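Local coordinates for protein putative tetR-family transcriptional regulator (PDB 3FIW) that probably binds cis-regulatory DNA and represses transcription, at residues M25-E28 and T29-E33; H97-F100 and L101-R105; R119-G123 and S124-A128; P146-H149 and A150-M154. One frame throughout, in Å; residues are numbered along the deposited sequence.

Contact 1: residues M25-E28 and T29-E33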
loop_
_atom_site.group_PDB
_atom_site.type_symbol
_atom_site.label_atom_id
_atom_site.label_comp_id
_atom_site.label_asym_id
_atom_site.label_seq_id
_atom_site.Cartn_x
_atom_site.Cartn_y
_atom_site.Cartn_z
HETATM N N MSE A 25 -16.985 31.570 2.974
HETATM C CA MSE A 25 -16.277 30.569 3.788
HETATM C C MSE A 25 -17.169 29.507 4.436
HETATM O O MSE A 25 -18.158 29.809 5.100
HETATM C CB MSE A 25 -15.312 31.219 4.782
HETATM C CG MSE A 25 -14.087 31.786 4.090
HETATM SE SE MSE A 25 -12.862 30.418 3.423
HETATM C CE MSE A 25 -13.803 29.619 1.893
ATOM N N ASN A 26 -16.757 28.257 4.270
ATOM C CA ASN A 26 -17.655 27.133 4.303
ATOM C C ASN A 26 -16.708 25.938 4.458
ATOM O O ASN A 26 -15.623 25.933 3.858
ATOM C CB ASN A 26 -18.392 27.179 2.960
ATOM C CG ASN A 26 -19.408 26.087 2.775
ATOM O OD1 ASN A 26 -20.443 26.301 2.120
ATOM N ND2 ASN A 26 -19.101 24.885 3.262
ATOM N N ARG A 27 -17.054 24.962 5.294
ATOM C CA ARG A 27 -16.162 23.808 5.489
ATOM C C ARG A 27 -15.955 22.998 4.192
ATOM O O ARG A 27 -14.814 22.819 3.760
ATOM C CB ARG A 27 -16.645 22.920 6.638
ATOM C CG ARG A 27 -15.770 21.733 6.914
ATOM C CD ARG A 27 -16.306 20.935 8.090
ATOM N NE ARG A 27 -15.208 20.428 8.922
ATOM C CZ ARG A 27 -14.617 19.234 8.792
ATOM N NH1 ARG A 27 -13.634 18.908 9.620
ATOM N NH2 ARG A 27 -14.999 18.343 7.867
ATOM N N GLU A 28 -17.049 22.548 3.571
ATOM C CA GLU A 28 -16.994 21.721 2.329
ATOM C C GLU A 28 -16.145 22.364 1.207
ATOM O O GLU A 28 -15.331 21.694 0.583
ATOM C CB GLU A 28 -18.399 21.320 1.822
ATOM C CG GLU A 28 -19.425 22.485 1.769
ATOM C CD GLU A 28 -20.879 22.057 1.437
ATOM O OE1 GLU A 28 -21.534 22.799 0.651
ATOM O OE2 GLU A 28 -21.349 21.001 1.961
ATOM N N THR A 29 -16.345 23.666 1.021
ATOM C CA THR A 29 -15.527 24.584 0.236
ATOM C C THR A 29 -14.061 24.544 0.554
ATOM O O THR A 29 -13.251 24.517 -0.343
ATOM C CB THR A 29 -16.011 26.053 0.516
ATOM O OG1 THR A 29 -17.393 26.126 0.200
ATOM C CG2 THR A 29 -15.201 27.168 -0.254
ATOM N N VAL A 30 -13.703 24.645 1.827
ATOM C CA VAL A 30 -12.291 24.597 2.190
ATOM C C VAL A 30 -11.691 23.245 1.801
ATOM O O VAL A 30 -10.594 23.189 1.243
ATOM C CB VAL A 30 -12.057 24.938 3.676
ATOM C CG1 VAL A 30 -10.629 24.649 4.086
ATOM C CG2 VAL A 30 -12.355 26.401 3.913
ATOM N N ILE A 31 -12.433 22.171 2.095
ATOM C CA ILE A 31 -11.974 20.822 1.896
ATOM C C ILE A 31 -11.831 20.545 0.405
ATOM O O ILE A 31 -10.913 19.871 -0.018
ATOM C CB ILE A 31 -12.932 19.775 2.586
ATOM C CG1 ILE A 31 -12.876 19.894 4.112
ATOM C CG2 ILE A 31 -12.566 18.367 2.181
ATOM C CD1 ILE A 31 -14.106 19.332 4.871
ATOM N N THR A 32 -12.749 21.075 -0.392
ATOM C CA THR A 32 -12.746 20.874 -1.838
ATOM C C THR A 32 -11.572 21.601 -2.435
ATOM O O THR A 32 -10.890 21.094 -3.339
ATOM C CB THR A 32 -14.084 21.388 -2.453
ATOM O OG1 THR A 32 -15.138 20.485 -2.072
ATOM C CG2 THR A 32 -14.005 21.439 -3.974
ATOM N N GLU A 33 -11.315 22.782 -1.886
ATOM C CA GLU A 33 -10.164 23.575 -2.262
ATOM C C GLU A 33 -8.825 22.926 -1.838
ATOM O O GLU A 33 -7.797 23.101 -2.508
ATOM C CB GLU A 33 -10.321 24.969 -1.672
ATOM C CG GLU A 33 -9.600 26.043 -2.468
ATOM C CD GLU A 33 -10.197 26.312 -3.856
ATOM O OE1 GLU A 33 -11.445 26.307 -4.037
ATOM O OE2 GLU A 33 -9.381 26.543 -4.768
#
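M25, a selenomethionine just ahead of helix 27-41, folds its chain back on the first turn, and its terminal CE lies 3.5 Å from CG2 of T29. The bends at both chi2 and chi3 (-71° and 71°) bring that methyl back after CB has set out away from the helix; CG2 of V30 is the next apolar group it meets, and the side chains cross at about a right angle. N26 holds the N-cap position. Its carbonyl O takes the N-H of V30 at 3.1 Å, while its CB stands 3.1 Å from OG1 of T29, so the threonine hydroxyl packs across the root of the asparagine side chain. R27 supplies the next rung, its O accepting from N of I31 at 3.0 Å and nearly in line with the carbonyl. The arginine chain then bends at chi3, and NH2 comes within 3.3 Å of CD1 of I31, which approaches the guanidinium obliquely. E28 O accepts two bonds from T32, from N at 2.8 Å and from OG1 at 2.9 Å, on opposite faces of the carbonyl plane. The hydroxyl is above that plane, off the lone pairs, and the bond is likely to restrain the threonine's rotation. This turn opens the first helix of the DNA-binding region. V30 packs on L51 and L55 of helix 48-55, within the predicted helix-turn-helix, I31 rests on A75 and A79 of helix 69-79, and F66, in the loop between helix 60-63 and helix 69-79, meets R27, V30 and I31.

Contact 2: residues H97-F100 and L101-R105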
loop_
_atom_site.group_PDB
_atom_site.type_symbol
_atom_site.label_atom_id
_atom_site.label_comp_id
_atom_site.label_asym_id
_atom_site.label_seq_id
_atom_site.Cartn_x
_atom_site.Cartn_y
_atom_site.Cartn_z
ATOM N N HIS A 97 -19.869 -11.849 -8.743
ATOM C CA HIS A 97 -18.495 -11.992 -9.213
ATOM C C HIS A 97 -18.047 -10.724 -9.933
ATOM O O HIS A 97 -17.015 -10.184 -9.591
ATOM C CB HIS A 97 -18.351 -13.245 -10.094
ATOM C CG HIS A 97 -16.938 -13.608 -10.434
ATOM N ND1 HIS A 97 -15.939 -12.670 -10.622
ATOM C CD2 HIS A 97 -16.368 -14.814 -10.698
ATOM C CE1 HIS A 97 -14.813 -13.285 -10.952
ATOM N NE2 HIS A 97 -15.042 -14.588 -10.986
ATOM N N GLY A 98 -18.822 -10.290 -10.924
ATOM C CA GLY A 98 -18.633 -9.033 -11.636
ATOM C C GLY A 98 -18.748 -7.805 -10.749
ATOM O O GLY A 98 -17.996 -6.852 -10.939
ATOM N N TRP A 99 -19.685 -7.810 -9.800
ATOM C CA TRP A 99 -19.796 -6.745 -8.830
ATOM C C TRP A 99 -18.529 -6.672 -7.977
ATOM O O TRP A 99 -17.966 -5.590 -7.767
ATOM C CB TRP A 99 -20.981 -6.919 -7.902
ATOM C CG TRP A 99 -20.943 -5.862 -6.781
ATOM C CD1 TRP A 99 -21.467 -4.592 -6.827
ATOM C CD2 TRP A 99 -20.286 -5.973 -5.495
ATOM N NE1 TRP A 99 -21.190 -3.921 -5.652
ATOM C CE2 TRP A 99 -20.496 -4.751 -4.812
ATOM C CE3 TRP A 99 -19.585 -6.995 -4.848
ATOM C CZ2 TRP A 99 -20.009 -4.521 -3.529
ATOM C CZ3 TRP A 99 -19.097 -6.771 -3.575
ATOM C CH2 TRP A 99 -19.306 -5.546 -2.923
ATOM N N PHE A 100 -18.067 -7.809 -7.480
ATOM C CA PHE A 100 -16.807 -7.790 -6.691
ATOM C C PHE A 100 -15.653 -7.075 -7.416
ATOM O O PHE A 100 -14.992 -6.191 -6.873
ATOM C CB PHE A 100 -16.402 -9.209 -6.244
ATOM C CG PHE A 100 -15.269 -9.225 -5.266
ATOM C CD1 PHE A 100 -15.514 -9.239 -3.914
ATOM C CD2 PHE A 100 -13.953 -9.190 -5.704
ATOM C CE1 PHE A 100 -14.481 -9.230 -3.021
ATOM C CE2 PHE A 100 -12.922 -9.181 -4.815
ATOM C CZ PHE A 100 -13.181 -9.207 -3.477
ATOM N N LEU A 101 -15.405 -7.481 -8.646
ATOM C CA LEU A 101 -14.407 -6.799 -9.457
ATOM C C LEU A 101 -14.712 -5.324 -9.574
ATOM O O LEU A 101 -13.824 -4.500 -9.400
ATOM C CB LEU A 101 -14.347 -7.441 -10.850
ATOM C CG LEU A 101 -13.937 -8.940 -10.838
ATOM C CD1 LEU A 101 -14.043 -9.488 -12.241
ATOM C CD2 LEU A 101 -12.542 -9.151 -10.308
ATOM N N ARG A 102 -15.963 -5.017 -9.933
ATOM C CA ARG A 102 -16.438 -3.640 -10.087
ATOM C C ARG A 102 -16.199 -2.766 -8.815
ATOM O O ARG A 102 -15.674 -1.626 -8.908
ATOM C CB ARG A 102 -17.903 -3.653 -10.532
ATOM C CG ARG A 102 -18.412 -2.345 -11.150
ATOM C CD ARG A 102 -19.927 -2.356 -11.499
ATOM N NE ARG A 102 -20.254 -3.664 -12.025
ATOM C CZ ARG A 102 -21.246 -4.424 -11.566
ATOM N NH1 ARG A 102 -22.030 -3.956 -10.588
ATOM N NH2 ARG A 102 -21.454 -5.640 -12.090
ATOM N N ASN A 103 -16.527 -3.313 -7.640
ATOM C CA ASN A 103 -16.259 -2.628 -6.348
ATOM C C ASN A 103 -14.777 -2.246 -6.075
ATOM O O ASN A 103 -14.440 -1.122 -5.626
ATOM C CB ASN A 103 -16.760 -3.508 -5.221
ATOM C CG ASN A 103 -16.729 -2.799 -3.920
ATOM O OD1 ASN A 103 -17.492 -1.861 -3.704
ATOM N ND2 ASN A 103 -15.828 -3.201 -3.052
ATOM N N THR A 104 -13.877 -3.188 -6.372
ATOM C CA THR A 104 -12.443 -2.963 -6.179
ATOM C C THR A 104 -11.921 -1.975 -7.233
ATOM O O THR A 104 -11.083 -1.098 -6.902
ATOM C CB THR A 104 -11.630 -4.282 -6.305
ATOM O OG1 THR A 104 -12.193 -5.253 -5.472
ATOM C CG2 THR A 104 -10.152 -4.093 -5.854
ATOM N N ARG A 105 -12.387 -2.138 -8.483
ATOM C CA ARG A 105 -12.118 -1.140 -9.546
ATOM C C ARG A 105 -12.596 0.251 -9.142
ATOM O O ARG A 105 -11.919 1.248 -9.377
ATOM C CB ARG A 105 -12.701 -1.532 -10.896
ATOM C CG ARG A 105 -12.064 -2.770 -11.567
ATOM C CD ARG A 105 -12.926 -3.251 -12.759
ATOM N NE ARG A 105 -12.307 -4.421 -13.336
ATOM C CZ ARG A 105 -12.938 -5.497 -13.828
ATOM N NH1 ARG A 105 -14.261 -5.578 -13.816
ATOM N NH2 ARG A 105 -12.210 -6.520 -14.332
#
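Through H97 to T104 the backbone runs as regular alpha-helix: the N-H groups of L101 to T104 bond the carbonyls of H97 to F100, the shortest being N103 N to W99 O at 2.7 Å. Side by side and pointing the same way, W99 and N103 carry the main side-chain contact. CB of N103 sits over one face of the indole, 3.9 Å from the centroid of the six-membered ring and 15° off its normal, a CH-pi contact. Beyond it the amide leans over the same ring, its plane 20° from the indole's, with OD1 3.7 Å from CZ2 of W99. Both residues have CG anti to the backbone N, which sends the two groups off in step. R102 approaches the indole differently: NH1 lies at the ring edge, 3.9 Å from CD1 of W99, with the guanidinium plane nearly perpendicular to the ring. A little further along the helix, T104 gives both N and OG1 to the O of F100, at 3.2 Å and 3.3 Å, from opposite faces of the carbonyl. CD1 of L101 meets the edge of the H97 imidazole near its plane. An alanine at W99 removes the face under N103, and would probably leave a gap beside its CB and amide, with K136 still holding OD1. The polar ends are tied outside this turn, R102 in a salt bridge to E94 and N103 OD1 in a hydrogen bond from K136. The indole thus supplies an apolar wall beside polar groups whose positions are also set by charged partners.

Contact 3: residues R119-G123 and S124-A128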
loop_
_atom_site.group_PDB
_atom_site.type_symbol
_atom_site.label_atom_id
_atom_site.label_comp_id
_atom_site.label_asym_id
_atom_site.label_seq_id
_atom_site.Cartn_x
_atom_site.Cartn_y
_atom_site.Cartn_z
ATOM N N ARG A 119 -1.515 7.719 -0.545
ATOM C CA ARG A 119 -0.795 8.219 0.647
ATOM C C ARG A 119 -1.695 9.042 1.542
ATOM O O ARG A 119 -1.593 8.987 2.779
ATOM C CB ARG A 119 0.450 9.056 0.263
ATOM C CG ARG A 119 1.619 8.250 -0.285
ATOM C CD ARG A 119 2.731 9.180 -0.735
ATOM N NE ARG A 119 3.035 10.139 0.320
ATOM C CZ ARG A 119 3.607 11.332 0.146
ATOM N NH1 ARG A 119 3.815 12.082 1.206
ATOM N NH2 ARG A 119 4.005 11.766 -1.048
ATOM N N LEU A 120 -2.580 9.818 0.924
ATOM C CA LEU A 120 -3.571 10.551 1.686
ATOM C C LEU A 120 -4.473 9.590 2.446
ATOM O O LEU A 120 -4.715 9.775 3.645
ATOM C CB LEU A 120 -4.409 11.454 0.762
ATOM C CG LEU A 120 -5.472 12.340 1.417
ATOM C CD1 LEU A 120 -4.884 13.522 2.186
ATOM C CD2 LEU A 120 -6.482 12.812 0.345
ATOM N N HIS A 121 -4.985 8.569 1.756
ATOM C CA HIS A 121 -5.829 7.573 2.399
ATOM C C HIS A 121 -5.133 6.846 3.546
ATOM O O HIS A 121 -5.600 6.874 4.704
ATOM C CB HIS A 121 -6.248 6.557 1.352
ATOM C CG HIS A 121 -7.374 5.667 1.772
ATOM N ND1 HIS A 121 -7.192 4.334 2.096
ATOM C CD2 HIS A 121 -8.700 5.902 1.883
ATOM C CE1 HIS A 121 -8.365 3.781 2.368
ATOM N NE2 HIS A 121 -9.296 4.712 2.251
ATOM N N ALA A 122 -4.002 6.225 3.219
ATOM C CA ALA A 122 -3.196 5.448 4.192
ATOM C C ALA A 122 -2.800 6.286 5.409
ATOM O O ALA A 122 -2.839 5.807 6.552
ATOM C CB ALA A 122 -1.967 4.822 3.537
ATOM N N GLY A 123 -2.442 7.538 5.156
ATOM C CA GLY A 123 -2.048 8.452 6.217
ATOM C C GLY A 123 -3.121 8.869 7.223
ATOM O O GLY A 123 -2.811 9.132 8.392
ATOM N N SER A 124 -4.363 8.978 6.763
ATOM C CA SER A 124 -5.471 9.398 7.607
ATOM C C SER A 124 -6.651 8.521 7.342
ATOM O O SER A 124 -7.690 9.031 6.927
ATOM C CB SER A 124 -5.921 10.820 7.258
ATOM O OG SER A 124 -4.846 11.690 7.081
ATOM N N ARG A 125 -6.498 7.224 7.553
ATOM C CA ARG A 125 -7.581 6.246 7.322
ATOM C C ARG A 125 -9.003 6.744 7.616
ATOM O O ARG A 125 -9.383 6.889 8.784
ATOM C CB ARG A 125 -7.291 4.953 8.075
ATOM C CG ARG A 125 -6.243 4.099 7.372
ATOM C CD ARG A 125 -5.411 3.216 8.309
ATOM N NE ARG A 125 -3.980 3.418 8.044
ATOM C CZ ARG A 125 -3.286 2.927 6.996
ATOM N NH1 ARG A 125 -1.983 3.230 6.911
ATOM N NH2 ARG A 125 -3.875 2.170 6.030
ATOM N N PRO A 126 -9.786 7.021 6.544
ATOM C CA PRO A 126 -11.199 7.466 6.611
ATOM C C PRO A 126 -12.048 6.422 7.296
ATOM O O PRO A 126 -11.690 5.242 7.301
ATOM C CB PRO A 126 -11.628 7.535 5.144
ATOM C CG PRO A 126 -10.403 7.644 4.376
ATOM C CD PRO A 126 -9.325 6.909 5.147
ATOM N N THR A 127 -13.183 6.828 7.853
ATOM C CA THR A 127 -14.048 5.847 8.514
ATOM C C THR A 127 -15.100 5.349 7.515
ATOM O O THR A 127 -15.853 6.145 6.952
ATOM C CB THR A 127 -14.669 6.422 9.803
ATOM O OG1 THR A 127 -15.726 7.330 9.470
ATOM C CG2 THR A 127 -13.573 7.160 10.676
ATOM N N ALA A 128 -15.112 4.042 7.266
ATOM C CA ALA A 128 -16.056 3.444 6.324
ATOM C C ALA A 128 -17.516 3.517 6.803
ATOM O O ALA A 128 -17.808 3.435 8.010
ATOM C CB ALA A 128 -15.664 1.999 6.017
#
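The N-H of S124 is shared between two carbonyls of the last helical turn: L120 O at 3.2 Å, and H121 O, also at 3.2 Å but through a weak, more bent bond. S124 is the first residue to leave helical geometry after helix 117-123, and the split bond marks where the chain turns out. R125 follows and doubles back, its chain bent at chi3 (-129°), which lays the guanidinium over the end of the helix. A122 O faces the flat of that group, with R125 NH1 2.7 Å away, yet the angle is poor and the pair is not hydrogen-bonded. CB of A122 adds a contact to R125 NH1 at 3.7 Å. One residue on, P126 sets its ring against H121: CD lies over one face of the imidazole, 3.5 Å from CD2, and CG is equally near that atom. The two side chains cross at about a right angle, and H121 also makes an edge-to-face (T-shaped) pair with F107. A serine in place of R125 is too short to reach A122 O, which would probably be left without a nearby positive charge. A cation placed beside carbonyls at a helix C-terminus is likely to be favourable electrostatically even without a directed bond, so charge and proline packing add to the shared S124 bond where the chain leaves the helix.

Contact 4: residues P146-H149 and A150-M154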
loop_
_atom_site.group_PDB
_atom_site.type_symbol
_atom_site.label_atom_id
_atom_site.label_comp_id
_atom_site.label_asym_id
_atom_site.label_seq_id
_atom_site.Cartn_x
_atom_site.Cartn_y
_atom_site.Cartn_z
ATOM N N PRO A 146 -19.339 -17.727 1.282
ATOM C CA PRO A 146 -19.321 -17.945 2.734
ATOM C C PRO A 146 -18.771 -16.702 3.432
ATOM O O PRO A 146 -17.806 -16.127 2.943
ATOM C CB PRO A 146 -18.358 -19.117 2.892
ATOM C CG PRO A 146 -18.391 -19.811 1.555
ATOM C CD PRO A 146 -18.479 -18.694 0.579
ATOM N N GLU A 147 -19.383 -16.287 4.541
ATOM C CA GLU A 147 -19.107 -14.985 5.159
ATOM C C GLU A 147 -17.633 -14.669 5.467
ATOM O O GLU A 147 -17.179 -13.570 5.185
ATOM C CB GLU A 147 -19.922 -14.768 6.440
ATOM C CG GLU A 147 -19.415 -13.532 7.196
ATOM C CD GLU A 147 -20.520 -12.668 7.756
ATOM O OE1 GLU A 147 -21.521 -13.251 8.234
ATOM O OE2 GLU A 147 -20.373 -11.414 7.736
ATOM N N ARG A 148 -16.947 -15.627 6.080
ATOM C CA ARG A 148 -15.585 -15.490 6.505
ATOM C C ARG A 148 -14.737 -15.238 5.283
ATOM O O ARG A 148 -13.955 -14.325 5.298
ATOM C CB ARG A 148 -15.119 -16.757 7.246
ATOM C CG ARG A 148 -13.619 -16.796 7.632
ATOM C CD ARG A 148 -13.243 -15.821 8.787
ATOM N NE ARG A 148 -11.911 -16.055 9.395
ATOM C CZ ARG A 148 -10.823 -16.568 8.782
ATOM N NH1 ARG A 148 -10.835 -16.936 7.487
ATOM N NH2 ARG A 148 -9.689 -16.713 9.474
ATOM N N HIS A 149 -14.943 -15.999 4.209
ATOM C CA HIS A 149 -14.214 -15.773 2.966
ATOM C C HIS A 149 -14.504 -14.427 2.279
ATOM O O HIS A 149 -13.601 -13.816 1.736
ATOM C CB HIS A 149 -14.412 -16.923 2.001
ATOM C CG HIS A 149 -13.972 -18.232 2.551
ATOM N ND1 HIS A 149 -12.657 -18.505 2.841
ATOM C CD2 HIS A 149 -14.677 -19.337 2.896
ATOM C CE1 HIS A 149 -12.564 -19.732 3.325
ATOM N NE2 HIS A 149 -13.777 -20.255 3.375
ATOM N N ALA A 150 -15.762 -13.981 2.324
ATOM C CA ALA A 150 -16.205 -12.682 1.779
ATOM C C ALA A 150 -15.467 -11.576 2.482
ATOM O O ALA A 150 -14.815 -10.766 1.817
ATOM C CB ALA A 150 -17.739 -12.499 1.909
ATOM N N GLN A 151 -15.498 -11.584 3.813
ATOM C CA GLN A 151 -14.758 -10.616 4.639
ATOM C C GLN A 151 -13.252 -10.534 4.324
ATOM O O GLN A 151 -12.691 -9.422 4.079
ATOM C CB GLN A 151 -15.033 -10.884 6.128
ATOM C CG GLN A 151 -15.955 -9.789 6.774
ATOM C CD GLN A 151 -17.137 -10.345 7.599
ATOM O OE1 GLN A 151 -17.131 -11.510 8.037
ATOM N NE2 GLN A 151 -18.164 -9.498 7.814
HETATM N N MSE A 152 -12.604 -11.707 4.301
HETATM C CA MSE A 152 -11.158 -11.802 3.967
HETATM C C MSE A 152 -10.828 -11.287 2.583
HETATM O O MSE A 152 -9.902 -10.475 2.449
HETATM C CB MSE A 152 -10.648 -13.214 4.174
HETATM C CG MSE A 152 -10.899 -13.696 5.620
HETATM SE SE MSE A 152 -9.877 -12.638 6.922
HETATM C CE MSE A 152 -11.178 -11.338 7.489
ATOM N N ALA A 153 -11.616 -11.711 1.583
ATOM C CA ALA A 153 -11.521 -11.232 0.197
ATOM C C ALA A 153 -11.641 -9.745 0.093
ATOM O O ALA A 153 -10.776 -9.064 -0.557
ATOM C CB ALA A 153 -12.586 -11.899 -0.687
HETATM N N MSE A 154 -12.675 -9.226 0.743
HETATM C CA MSE A 154 -12.866 -7.778 0.797
HETATM C C MSE A 154 -11.708 -7.030 1.435
HETATM O O MSE A 154 -11.318 -6.002 0.930
HETATM C CB MSE A 154 -14.157 -7.439 1.526
HETATM C CG MSE A 154 -15.359 -7.954 0.794
HETATM SE SE MSE A 154 -15.891 -6.787 -0.662
HETATM C CE MSE A 154 -16.657 -5.365 0.427
#
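The first turn of helix 147-170, in the C-terminal domain of this TetR-type regulator, starts from P146 at the N-cap, whose O receives the N-H of A150 at 3.0 Å. E147 and Q151, one turn apart, are joined twice. Their backbones make an almost straight bond, Q151 N to E147 O at 2.9 Å and 177°. Their side chains add a weak one, NE2 of Q151 to OE2 of E147, also at 2.9 Å but bent to 125°. The carboxylate and amide planes are only 20° apart, and CG of E147 is 3.2 Å from OE1 of Q151, so the amide oxygen rests against the aliphatic part of the glutamate. The stronger partner of OE2 is R134 of helix 130-142, in a salt bridge that probably does more than the amide to fix the carboxylate. R148 and the selenomethionine M152 form the next pair. With CG anti to the backbone N and a bend at chi2, the arginine swings along the helix until its NH1 is 3.7 Å from CG of M152, whose SE stands over one face of the guanidinium. H149 turns its imidazole back toward the start of the helix, P146 CB meeting the ring edge in plane. The turn is wedged among several helices: A150 and Q151 face M137 of helix 130-142, M152 and A153 meet A195 and L199 of helix 189-204, and the H149 ring stacks on H207 of the second subunit.

Contacts 2 and 4 belong together: F100 CE1 lies 3.7 Å from SE of M154, so helices 96-112 and 147-170 pack directly, and both contacts also touch the second subunit. Each has three buried residues. Contact 3 is a surface contact where a short helix ends, although its centre is about 7 Å from that of the chain. Contact 1 stands apart at the start of the DNA-binding region, its centre about 37 Å from that of contact 4 and across the chain's centre. Contacts 1 and 4 are both helix starts, with asparagine and proline at their N-cap positions. Contact 2 is mid-helix and aromatic; contact 3 relies on proline and a cation.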